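PDB 1W7C: lysyl oxidase from Pichia pastoris, which probably oxidises primary amines, including peptidyl lysine side chains, to aldehydes as a copper- and topaquinone-dependent amine oxidase. Local coordinates for residues 309-321 against 356-368. Sequence-based numbering, arbitrary orientation. Where two conformers were deposited one is given.
With IMD (imidazole), chain P.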
loop_
_atom_site.group_PDB
_atom_site.type_symbol
_atom_site.label_atom_id
_atom_site.label_comp_id
_atom_site.label_asym_id
_atom_site.label_seq_id
_atom_site.Cartn_x
_atom_site.Cartn_y
_atom_site.Cartn_z
ATOM N N PHE A 309 -4.536 -23.941 -6.008
ATOM C CA PHE A 309 -5.194 -23.285 -7.141
ATOM C C PHE A 309 -4.636 -23.806 -8.454
ATOM O O PHE A 309 -3.543 -24.343 -8.482
ATOM C CB PHE A 309 -5.091 -21.738 -7.097
ATOM C CG PHE A 309 -3.687 -21.207 -7.021
ATOM C CD1 PHE A 309 -3.133 -20.895 -5.790
ATOM C CD2 PHE A 309 -2.882 -21.087 -8.159
ATOM C CE1 PHE A 309 -1.817 -20.441 -5.696
ATOM C CE2 PHE A 309 -1.564 -20.613 -8.069
ATOM C CZ PHE A 309 -1.040 -20.305 -6.839
ATOM N N TYR A 310 -5.397 -23.591 -9.515
ATOM C CA TYR A 310 -4.961 -23.837 -10.872
ATOM C C TYR A 310 -4.755 -22.526 -11.573
ATOM O O TYR A 310 -5.471 -21.554 -11.330
ATOM C CB TYR A 310 -6.019 -24.625 -11.656
ATOM C CG TYR A 310 -6.406 -25.956 -11.064
ATOM C CD1 TYR A 310 -7.370 -26.034 -10.073
ATOM C CD2 TYR A 310 -5.897 -27.142 -11.556
ATOM C CE1 TYR A 310 -7.747 -27.264 -9.533
ATOM C CE2 TYR A 310 -6.277 -28.377 -11.015
ATOM C CZ TYR A 310 -7.216 -28.419 -10.024
ATOM O OH TYR A 310 -7.582 -29.642 -9.493
ATOM N N THR A 311 -3.793 -22.500 -12.494
ATOM C CA THR A 311 -3.627 -21.338 -13.370
ATOM C C THR A 311 -4.024 -21.678 -14.810
ATOM O O THR A 311 -4.044 -22.828 -15.230
ATOM C CB THR A 311 -2.170 -20.821 -13.407
ATOM O OG1 THR A 311 -1.359 -21.813 -14.016
ATOM C CG2 THR A 311 -1.621 -20.523 -12.002
ATOM N N SER A 312 -4.410 -20.645 -15.520
ATOM C CA SER A 312 -4.748 -20.707 -16.924
ATOM C C SER A 312 -4.199 -19.476 -17.596
ATOM O O SER A 312 -4.038 -18.443 -16.963
ATOM C CB SER A 312 -6.277 -20.785 -17.099
ATOM O OG SER A 312 -6.597 -20.869 -18.471
ATOM N N TRP A 313 -3.958 -19.579 -18.902
ATOM C CA TRP A 313 -3.368 -18.484 -19.675
ATOM C C TRP A 313 -4.153 -18.228 -20.941
ATOM O O TRP A 313 -4.482 -19.173 -21.682
ATOM C CB TRP A 313 -1.926 -18.872 -20.050
ATOM C CG TRP A 313 -1.167 -17.722 -20.625
ATOM C CD1 TRP A 313 -1.090 -17.354 -21.952
ATOM C CD2 TRP A 313 -0.355 -16.797 -19.904
ATOM N NE1 TRP A 313 -0.287 -16.244 -22.081
ATOM C CE2 TRP A 313 0.170 -15.882 -20.837
ATOM C CE3 TRP A 313 -0.002 -16.653 -18.549
ATOM C CZ2 TRP A 313 1.030 -14.857 -20.469
ATOM C CZ3 TRP A 313 0.876 -15.634 -18.189
ATOM C CH2 TRP A 313 1.364 -14.744 -19.140
ATOM N N SER A 314 -4.422 -16.955 -21.219
ATOM C CA SER A 314 -5.043 -16.543 -22.474
ATOM C C SER A 314 -4.252 -15.458 -23.162
ATOM O O SER A 314 -3.544 -14.676 -22.523
ATOM C CB SER A 314 -6.465 -16.050 -22.248
ATOM O OG SER A 314 -6.489 -14.761 -21.631
ATOM N N ARG A 315 -4.392 -15.423 -24.485
ATOM C CA ARG A 315 -3.814 -14.363 -25.284
ATOM C C ARG A 315 -4.349 -12.989 -24.868
ATOM O O ARG A 315 -3.586 -12.018 -24.751
ATOM C CB ARG A 315 -4.104 -14.659 -26.758
ATOM C CG ARG A 315 -3.762 -13.556 -27.706
ATOM C CD ARG A 315 -5.030 -12.770 -28.174
ATOM N NE ARG A 315 -4.673 -11.638 -29.015
ATOM C CZ ARG A 315 -5.163 -10.442 -28.923
ATOM N NH1 ARG A 315 -6.121 -10.152 -28.048
ATOM N NH2 ARG A 315 -4.726 -9.506 -29.739
ATOM N N ASP A 316 -5.645 -12.898 -24.602
ATOM C CA ASP A 316 -6.229 -11.601 -24.286
ATOM C C ASP A 316 -5.680 -11.019 -22.976
ATOM O O ASP A 316 -5.332 -9.837 -22.933
ATOM C CB ASP A 316 -7.743 -11.684 -24.128
ATOM C CG ASP A 316 -8.503 -11.908 -25.429
ATOM O OD1 ASP A 316 -7.910 -11.848 -26.544
ATOM O OD2 ASP A 316 -9.728 -12.192 -25.370
ATOM N N THR A 317 -5.627 -11.839 -21.933
ATOM C CA THR A 317 -5.498 -11.266 -20.589
ATOM C C THR A 317 -4.268 -11.787 -19.831
ATOM O O THR A 317 -3.981 -11.257 -18.748
ATOM C CB THR A 317 -6.709 -11.526 -19.720
ATOM O OG1 THR A 317 -6.893 -12.944 -19.557
ATOM C CG2 THR A 317 -8.013 -10.969 -20.320
ATOM N N GLY A 318 -3.567 -12.821 -20.288
ATOM C CA GLY A 318 -2.520 -13.407 -19.488
ATOM C C GLY A 318 -3.062 -14.446 -18.522
ATOM O O GLY A 318 -3.873 -15.266 -18.890
ATOM N N ILE A 319 -2.638 -14.375 -17.265
ATOM C CA ILE A 319 -2.922 -15.425 -16.297
ATOM C C ILE A 319 -4.283 -15.233 -15.636
ATOM O O ILE A 319 -4.722 -14.104 -15.411
ATOM C CB ILE A 319 -1.808 -15.511 -15.253
ATOM C CG1 ILE A 319 -1.657 -16.928 -14.718
ATOM C CG2 ILE A 319 -2.014 -14.520 -14.090
ATOM C CD1 ILE A 319 -0.403 -17.139 -13.862
ATOM N N SER A 320 -4.924 -16.351 -15.321
ATOM C CA SER A 320 -6.141 -16.390 -14.500
ATOM C C SER A 320 -5.937 -17.525 -13.482
ATOM O O SER A 320 -5.122 -18.438 -13.669
ATOM C CB SER A 320 -7.350 -16.796 -15.343
ATOM O OG SER A 320 -7.718 -15.803 -16.242
ATOM N N PHE A 321 -6.737 -17.462 -12.417
ATOM C CA PHE A 321 -6.702 -18.443 -11.341
ATOM C C PHE A 321 -8.086 -19.058 -11.175
ATOM O O PHE A 321 -9.084 -18.324 -11.147
ATOM C CB PHE A 321 -6.300 -17.783 -10.026
ATOM C CG PHE A 321 -4.938 -17.163 -10.054
ATOM C CD1 PHE A 321 -4.785 -15.858 -10.503
ATOM C CD2 PHE A 321 -3.832 -17.859 -9.649
ATOM C CE1 PHE A 321 -3.530 -15.294 -10.577
ATOM C CE2 PHE A 321 -2.564 -17.296 -9.703
ATOM C CZ PHE A 321 -2.410 -16.019 -10.144
ATOM N N TYR A 356 -6.852 3.286 -25.219
ATOM C CA TYR A 356 -6.458 1.910 -25.476
ATOM C C TYR A 356 -7.270 0.909 -24.675
ATOM O O TYR A 356 -7.500 1.104 -23.468
ATOM C CB TYR A 356 -4.963 1.653 -25.164
ATOM C CG TYR A 356 -3.993 2.446 -25.998
ATOM C CD1 TYR A 356 -3.048 3.270 -25.404
ATOM C CD2 TYR A 356 -4.049 2.405 -27.378
ATOM C CE1 TYR A 356 -2.187 4.032 -26.153
ATOM C CE2 TYR A 356 -3.157 3.140 -28.149
ATOM C CZ TYR A 356 -2.253 3.973 -27.541
ATOM O OH TYR A 356 -1.444 4.755 -28.340
ATOM N N SER A 357 -7.595 -0.200 -25.342
ATOM C CA SER A 357 -7.976 -1.456 -24.716
ATOM C C SER A 357 -6.817 -2.415 -24.851
ATOM O O SER A 357 -6.513 -2.901 -25.935
ATOM C CB SER A 357 -9.163 -2.044 -25.457
ATOM O OG SER A 357 -9.312 -3.447 -25.178
ATOM N N ASP A 358 -6.125 -2.712 -23.760
ATOM C CA ASP A 358 -4.930 -3.517 -23.864
ATOM C C ASP A 358 -5.223 -4.979 -24.172
ATOM O O ASP A 358 -4.390 -5.647 -24.787
ATOM C CB ASP A 358 -4.052 -3.337 -22.634
ATOM C CG ASP A 358 -3.206 -2.103 -22.708
ATOM O OD1 ASP A 358 -3.033 -1.534 -23.810
ATOM O OD2 ASP A 358 -2.705 -1.612 -21.706
ATOM N N ILE A 359 -6.436 -5.454 -23.867
ATOM C CA ILE A 359 -6.744 -6.831 -24.275
ATOM C C ILE A 359 -6.998 -6.948 -25.788
ATOM O O ILE A 359 -6.863 -8.025 -26.325
ATOM C CB ILE A 359 -7.921 -7.470 -23.465
ATOM C CG1 ILE A 359 -9.296 -6.898 -23.830
ATOM C CG2 ILE A 359 -7.603 -7.447 -21.980
ATOM C CD1 ILE A 359 -10.428 -7.667 -23.176
ATOM N N SER A 360 -7.376 -5.845 -26.453
ATOM C CA SER A 360 -7.439 -5.887 -27.909
ATOM C C SER A 360 -6.062 -6.170 -28.513
ATOM O O SER A 360 -5.963 -6.940 -29.456
ATOM C CB SER A 360 -8.048 -4.626 -28.505
ATOM O OG SER A 360 -7.197 -3.498 -28.483
ATOM N N TYR A 361 -5.018 -5.567 -27.977
ATOM C CA TYR A 361 -3.646 -5.816 -28.416
ATOM C C TYR A 361 -3.162 -7.180 -27.934
ATOM O O TYR A 361 -2.372 -7.822 -28.599
ATOM C CB TYR A 361 -2.708 -4.714 -27.916
ATOM C CG TYR A 361 -3.011 -3.392 -28.549
ATOM C CD1 TYR A 361 -3.826 -2.463 -27.936
ATOM C CD2 TYR A 361 -2.527 -3.103 -29.808
ATOM C CE1 TYR A 361 -4.134 -1.263 -28.559
ATOM C CE2 TYR A 361 -2.817 -1.910 -30.439
ATOM C CZ TYR A 361 -3.625 -0.988 -29.816
ATOM O OH TYR A 361 -3.971 0.200 -30.399
ATOM N N GLY A 362 -3.605 -7.578 -26.753
ATOM C CA GLY A 362 -3.224 -8.813 -26.101
ATOM C C GLY A 362 -2.295 -8.515 -24.935
ATOM O O GLY A 362 -1.264 -7.873 -25.107
ATOM N N VAL A 363 -2.649 -9.014 -23.752
ATOM C CA VAL A 363 -1.799 -8.933 -22.569
ATOM C C VAL A 363 -0.960 -10.217 -22.423
ATOM O O VAL A 363 0.131 -10.195 -21.838
ATOM C CB VAL A 363 -2.697 -8.710 -21.301
ATOM C CG1 VAL A 363 -1.904 -8.690 -20.023
ATOM C CG2 VAL A 363 -3.518 -7.418 -21.427
ATOM N N GLY A 364 -1.447 -11.336 -22.984
ATOM C CA GLY A 364 -0.845 -12.655 -22.838
ATOM C C GLY A 364 0.023 -13.124 -23.996
ATOM O O GLY A 364 0.388 -14.304 -24.059
ATOM N N ASN A 365 0.357 -12.208 -24.896
ATOM C CA ASN A 365 1.146 -12.534 -26.090
ATOM C C ASN A 365 2.431 -11.729 -26.173
ATOM O O ASN A 365 2.871 -11.366 -27.264
ATOM C CB ASN A 365 0.311 -12.353 -27.366
ATOM C CG ASN A 365 -0.212 -10.946 -27.528
ATOM O OD1 ASN A 365 -0.027 -10.094 -26.648
ATOM N ND2 ASN A 365 -0.922 -10.700 -28.640
ATOM N N ARG A 366 3.065 -11.528 -25.016
ATOM C CA ARG A 366 4.246 -10.678 -24.907
ATOM C C ARG A 366 5.496 -11.491 -24.611
ATOM O O ARG A 366 5.744 -12.528 -25.265
ATOM C CB ARG A 366 3.941 -9.529 -23.914
ATOM C CG ARG A 366 2.685 -8.750 -24.316
ATOM C CD ARG A 366 2.824 -8.031 -25.662
ATOM N NE ARG A 366 1.536 -7.627 -26.152
ATOM C CZ ARG A 366 1.367 -6.971 -27.298
ATOM N NH1 ARG A 366 2.414 -6.503 -27.979
ATOM N NH2 ARG A 366 0.167 -6.784 -27.751
ATOM N N PHE A 367 6.345 -11.013 -23.704
ATOM C CA PHE A 367 7.724 -11.495 -23.620
ATOM C C PHE A 367 7.974 -12.322 -22.377
ATOM O O PHE A 367 7.198 -12.297 -21.436
ATOM C CB PHE A 367 8.705 -10.321 -23.554
ATOM C CG PHE A 367 8.641 -9.369 -24.719
ATOM C CD1 PHE A 367 7.773 -8.279 -24.701
ATOM C CD2 PHE A 367 9.531 -9.505 -25.786
ATOM C CE1 PHE A 367 7.747 -7.381 -25.747
ATOM C CE2 PHE A 367 9.516 -8.599 -26.843
ATOM C CZ PHE A 367 8.635 -7.531 -26.820
ATOM N N SER A 368 9.104 -13.018 -22.366
ATOM C CA SER A 368 9.567 -13.781 -21.199
ATOM C C SER A 368 10.004 -12.833 -20.065
ATOM O O SER A 368 10.386 -11.677 -20.308
ATOM C CB SER A 368 10.757 -14.664 -21.583
ATOM O OG SER A 368 10.399 -15.640 -22.527
HETATM N N1 IMD P . 0.681 1.158 -25.827
HETATM C C2 IMD P . 0.003 0.518 -24.835
HETATM N N3 IMD P . -1.105 -0.028 -25.416
HETATM C C4 IMD P . -1.106 0.255 -26.732
HETATM C C5 IMD P . 0.016 1.015 -26.993
#
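Arg315, at the turn of the beta hairpin formed by strands 307-314 and 318-326 in the copper amine oxidase enzyme domain, reaches the end of the short helix 358-361, whose Asp358 is the predicted proton acceptor. The guanidinium makes both carbonyl hydrogen bonds and salt bridges. Arg315 NH2 donates to Ser360 O at 2.9 Å, nearly straight (173°) and in the guanidinium plane, though above the plane of that carbonyl; NH1 adds a weak bond to Ile359 O. The same NH1 forms a salt bridge with Asp316 OD1 (2.9 Å), while NE pairs with Glu388, so the flat group is held along its rim as Gly362 CA lies over one face. A bend at chi2 (-103°) turns the chain toward the helix end. A leucine in its place would probably leave the carbonyls of Ile359 and Ser360 without these donors and Glu388 without this charged partner.

Backbone bonds join the turn to the residues after the helix: Val363 N donates to Asp316 O, and Gly364 N to Arg315 O. Gly362, with positive phi, leaves the helix here, where a side chain would run into Asn365 ND2. That amide nitrogen donates to Tyr361 O and also bonds Glu388, linking both sides of the contact through one carboxylate.

Apolar packing is modest: Ile359 CG2 lies 3.9 Å from Thr317 CG2. Val363 CG1 also abuts the backbone carbonyl of Thr317, 3.5 Å from its O. Imidazole, probably from the crystallisation liquor, donates through N3 to Asp358 OD1 (2.9 Å), its C4 over a face of the Tyr356 and Tyr361 rings, and also bonds Asn437.

At the end of strand 307-314, Gly364 CA approaches Ser314 O in a CA-H...O contact (3.4 Å), where a CB would clash, and Trp313 NE1 donates a hydrogen bond of 2.9 Å to a lone pair of Gly364 O, which lies only 7° out of the indole plane.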